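Local coordinates for protein maltose operon transcriptional repressor (Staphylococcus aureus subsp. aureus Mu50, PDB 3HCW) that probably represses transcription of the maltose operon, its C-terminal part having the periplasmic-binding-protein-like fold that in related repressors senses a small effector, at residues V126-E139 against N191-L203. Numbering follows the deposited sequence.
Sequences VIEQGVDELIFITE and NIKQAIISLDAML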
# COMPACT_ATOMS: atom_id res chain seq x y z
N VAL A 126 -4.27 16.96 19.81
CA VAL A 126 -2.89 17.45 19.92
C VAL A 126 -2.80 18.62 20.90
O VAL A 126 -1.82 18.73 21.64
CB VAL A 126 -2.18 17.72 18.55
CG1 VAL A 126 -2.25 16.50 17.67
CG2 VAL A 126 -2.75 18.92 17.82
N ILE A 127 -3.85 19.45 20.94
CA ILE A 127 -3.92 20.58 21.87
C ILE A 127 -4.03 20.08 23.31
O ILE A 127 -3.38 20.62 24.20
CB ILE A 127 -5.05 21.56 21.48
CG1 ILE A 127 -4.69 22.23 20.14
CG2 ILE A 127 -5.32 22.59 22.57
CD1 ILE A 127 -5.70 23.27 19.65
N GLU A 128 -4.80 19.01 23.50
CA GLU A 128 -4.94 18.34 24.80
C GLU A 128 -3.62 17.80 25.36
O GLU A 128 -3.48 17.67 26.57
CB GLU A 128 -5.98 17.22 24.74
CG GLU A 128 -7.43 17.72 24.63
CD GLU A 128 -8.44 16.60 24.39
OE1 GLU A 128 -8.16 15.67 23.59
OE2 GLU A 128 -9.54 16.66 24.98
N GLN A 129 -2.67 17.50 24.48
CA GLN A 129 -1.33 17.08 24.91
C GLN A 129 -0.46 18.27 25.31
O GLN A 129 0.53 18.11 26.03
CB GLN A 129 -0.63 16.26 23.82
CG GLN A 129 -1.43 15.09 23.29
CD GLN A 129 -2.11 14.29 24.39
OE1 GLN A 129 -3.33 14.32 24.52
NE2 GLN A 129 -1.32 13.60 25.20
N GLY A 130 -0.83 19.46 24.84
CA GLY A 130 -0.11 20.69 25.16
C GLY A 130 0.76 21.16 24.02
O GLY A 130 1.86 20.65 23.83
N VAL A 131 0.27 22.11 23.24
CA VAL A 131 1.05 22.69 22.14
C VAL A 131 0.94 24.20 22.11
O VAL A 131 -0.05 24.77 22.56
CB VAL A 131 0.64 22.16 20.74
CG1 VAL A 131 1.27 20.83 20.46
CG2 VAL A 131 -0.86 22.11 20.58
N ASP A 132 1.96 24.84 21.56
CA ASP A 132 1.95 26.28 21.40
C ASP A 132 1.59 26.66 19.97
O ASP A 132 0.77 27.55 19.76
CB ASP A 132 3.31 26.87 21.80
CG ASP A 132 3.65 26.61 23.26
OD1 ASP A 132 4.65 25.91 23.52
OD2 ASP A 132 2.90 27.08 24.15
N GLU A 133 2.18 25.95 19.01
CA GLU A 133 2.04 26.28 17.60
C GLU A 133 1.68 25.04 16.76
O GLU A 133 2.15 23.95 17.04
CB GLU A 133 3.33 26.93 17.10
CG GLU A 133 3.16 27.92 15.95
CD GLU A 133 3.66 27.39 14.61
OE1 GLU A 133 4.83 26.93 14.54
OE2 GLU A 133 2.90 27.45 13.62
N LEU A 134 0.82 25.23 15.76
CA LEU A 134 0.36 24.14 14.90
C LEU A 134 0.68 24.38 13.42
O LEU A 134 0.64 25.51 12.94
CB LEU A 134 -1.15 23.94 15.06
CG LEU A 134 -1.70 23.60 16.45
CD1 LEU A 134 -3.18 23.93 16.56
CD2 LEU A 134 -1.45 22.15 16.78
N ILE A 135 1.00 23.30 12.71
CA ILE A 135 1.27 23.33 11.27
C ILE A 135 0.40 22.28 10.57
O ILE A 135 0.39 21.11 10.96
CB ILE A 135 2.77 23.04 10.96
CG1 ILE A 135 3.69 24.03 11.69
CG2 ILE A 135 3.04 23.10 9.45
CD1 ILE A 135 5.01 23.42 12.18
N PHE A 136 -0.37 22.72 9.56
CA PHE A 136 -1.10 21.80 8.69
C PHE A 136 -0.43 21.74 7.33
O PHE A 136 -0.19 22.77 6.69
CB PHE A 136 -2.57 22.21 8.52
CG PHE A 136 -3.45 21.10 7.97
CD1 PHE A 136 -4.17 20.27 8.84
CD2 PHE A 136 -3.57 20.89 6.59
CE1 PHE A 136 -4.98 19.24 8.35
CE2 PHE A 136 -4.38 19.87 6.08
CZ PHE A 136 -5.09 19.04 6.97
N ILE A 137 -0.14 20.53 6.88
CA ILE A 137 0.50 20.33 5.58
C ILE A 137 -0.48 19.67 4.61
O ILE A 137 -1.06 18.62 4.91
CB ILE A 137 1.82 19.53 5.72
CG1 ILE A 137 2.75 20.20 6.74
CG2 ILE A 137 2.51 19.40 4.36
CD1 ILE A 137 4.13 19.58 6.83
N THR A 138 -0.68 20.29 3.46
CA THR A 138 -1.63 19.79 2.47
C THR A 138 -1.02 19.63 1.06
O THR A 138 0.10 20.09 0.80
CB THR A 138 -2.94 20.64 2.44
OG1 THR A 138 -3.95 19.94 1.71
CG2 THR A 138 -2.72 22.03 1.84
N GLU A 139 -1.76 18.95 0.19
CA GLU A 139 -1.38 18.73 -1.20
C GLU A 139 -2.15 19.66 -2.12
O GLU A 139 -3.26 20.07 -1.81
CB GLU A 139 -1.72 17.29 -1.61
CG GLU A 139 -0.59 16.29 -1.48
CD GLU A 139 -1.05 14.86 -1.72
OE1 GLU A 139 -2.08 14.44 -1.13
OE2 GLU A 139 -0.38 14.15 -2.51
N ASN A 191 11.61 25.47 24.00
CA ASN A 191 10.57 26.32 24.59
C ASN A 191 9.25 26.36 23.82
O ASN A 191 8.22 26.76 24.37
CB ASN A 191 11.08 27.75 24.80
CG ASN A 191 11.27 28.11 26.27
OD1 ASN A 191 10.43 27.79 27.12
ND2 ASN A 191 12.36 28.80 26.57
N ILE A 192 9.27 25.96 22.54
CA ILE A 192 8.06 25.97 21.72
C ILE A 192 7.57 24.55 21.40
O ILE A 192 8.27 23.76 20.76
CB ILE A 192 8.18 26.86 20.43
CG1 ILE A 192 8.27 28.34 20.80
CG2 ILE A 192 6.97 26.68 19.52
CD1 ILE A 192 9.66 28.90 20.87
N LYS A 193 6.37 24.23 21.88
CA LYS A 193 5.79 22.91 21.66
C LYS A 193 5.00 22.91 20.35
O LYS A 193 4.02 23.65 20.19
CB LYS A 193 4.93 22.50 22.87
CG LYS A 193 5.64 22.70 24.23
CD LYS A 193 5.15 21.75 25.32
CE LYS A 193 3.90 22.26 26.02
NZ LYS A 193 4.14 23.50 26.81
N GLN A 194 5.45 22.10 19.38
CA GLN A 194 4.81 22.07 18.06
C GLN A 194 4.21 20.73 17.64
O GLN A 194 4.61 19.67 18.13
CB GLN A 194 5.76 22.57 16.98
CG GLN A 194 5.76 24.08 16.83
CD GLN A 194 7.10 24.63 16.42
OE1 GLN A 194 8.14 24.25 16.96
NE2 GLN A 194 7.09 25.55 15.46
N ALA A 195 3.24 20.81 16.74
CA ALA A 195 2.63 19.64 16.13
C ALA A 195 2.49 19.86 14.62
O ALA A 195 2.14 20.96 14.16
CB ALA A 195 1.26 19.35 16.75
N ILE A 196 2.80 18.81 13.87
CA ILE A 196 2.62 18.81 12.42
C ILE A 196 1.49 17.86 12.06
O ILE A 196 1.54 16.67 12.39
CB ILE A 196 3.91 18.41 11.67
CG1 ILE A 196 5.01 19.44 11.90
CG2 ILE A 196 3.62 18.23 10.16
CD1 ILE A 196 6.41 18.94 11.57
N ILE A 197 0.47 18.39 11.38
CA ILE A 197 -0.61 17.57 10.87
C ILE A 197 -0.60 17.55 9.34
O ILE A 197 -0.54 18.61 8.71
CB ILE A 197 -2.00 18.01 11.44
CG1 ILE A 197 -2.08 17.69 12.93
CG2 ILE A 197 -3.14 17.30 10.70
CD1 ILE A 197 -3.15 18.48 13.71
N SER A 198 -0.64 16.35 8.77
CA SER A 198 -0.72 16.18 7.32
C SER A 198 -2.10 15.74 6.90
O SER A 198 -2.75 14.96 7.60
CB SER A 198 0.30 15.15 6.81
OG SER A 198 1.62 15.46 7.22
N LEU A 199 -2.50 16.23 5.73
CA LEU A 199 -3.73 15.87 5.03
C LEU A 199 -4.04 14.37 4.93
O LEU A 199 -5.20 13.97 5.06
CB LEU A 199 -3.66 16.47 3.62
CG LEU A 199 -4.89 16.25 2.73
CD1 LEU A 199 -6.06 17.03 3.30
CD2 LEU A 199 -4.62 16.65 1.29
N ASP A 200 -3.02 13.56 4.68
CA ASP A 200 -3.18 12.16 4.30
C ASP A 200 -1.89 11.42 4.60
O ASP A 200 -0.81 12.00 4.53
CB ASP A 200 -3.50 12.07 2.79
CG ASP A 200 -3.48 10.65 2.27
OD1 ASP A 200 -4.35 9.86 2.70
OD2 ASP A 200 -2.60 10.31 1.44
N ALA A 201 -2.01 10.14 4.93
CA ALA A 201 -0.89 9.30 5.35
C ALA A 201 0.25 9.15 4.33
O ALA A 201 1.40 9.08 4.72
CB ALA A 201 -1.42 7.92 5.73
N MET A 202 -0.07 9.10 3.04
CA MET A 202 0.94 8.95 1.99
C MET A 202 1.86 10.17 1.92
O MET A 202 3.08 10.03 1.87
CB MET A 202 0.28 8.65 0.63
CG MET A 202 1.17 7.91 -0.37
SD MET A 202 2.02 6.42 0.25
CE MET A 202 0.63 5.42 0.78
N LEU A 203 1.26 11.36 1.97
CA LEU A 203 2.03 12.60 2.11
C LEU A 203 2.79 12.65 3.46
O LEU A 203 3.95 13.02 3.51
CB LEU A 203 1.11 13.82 1.96
CG LEU A 203 1.70 15.22 2.19
CD1 LEU A 203 2.78 15.48 1.15
CD2 LEU A 203 0.60 16.29 2.13
O HOH W 1 -1.24 12.05 0.06
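Ile135 bonds through its backbone to Ala195 and Ile197, and Ile137 to Ile197 and Leu199, the staggered pattern of parallel strands 133-139 and 194-198; Ile197 N to Ile135 O is 2.8 Å and practically straight (179°). The pairing starts at Lys193 O, which is gripped by two donors, Asp132 N at 2.7 Å and Glu133 N. Asp132 answers with its carboxylate: OD1, through its anti lone pair, takes Lys193 N at 2.9 Å.

One further polar link lies on the face carrying Ile135 and Ile137. Gln194 NE2 gives a 2.8 Å bond to Glu133 OE1, the acceptor nearly in the amide plane although carboxylate and amide are turned 62° apart. Farther along this face Ile196 is flanked by Ile135, lying alongside it, and by Ile137, whose CD1 meets Ile196 CG2 at 3.6 Å.

On the other face, Ala195 CB sits among Val126, Val131 and Leu134. With CG anti to the backbone N (chi1 -163°), Phe136 lays its ring beside Ile197, CE1 to CG2 3.6 Å, and Ile197 O sits over one ring face, toward the rim. Helix 144-159 covers this side, helix 173-187 the other.

At the C-terminal end, one water donates to Glu139 OE1 and Asp200 OD2, Asp200 also capping helix 201-213 through Met202 N. Apolar in the middle and polar-linked at its ends, the pair belongs to the helix-flanked parallel sheet of the periplasmic-binding-protein-like fold.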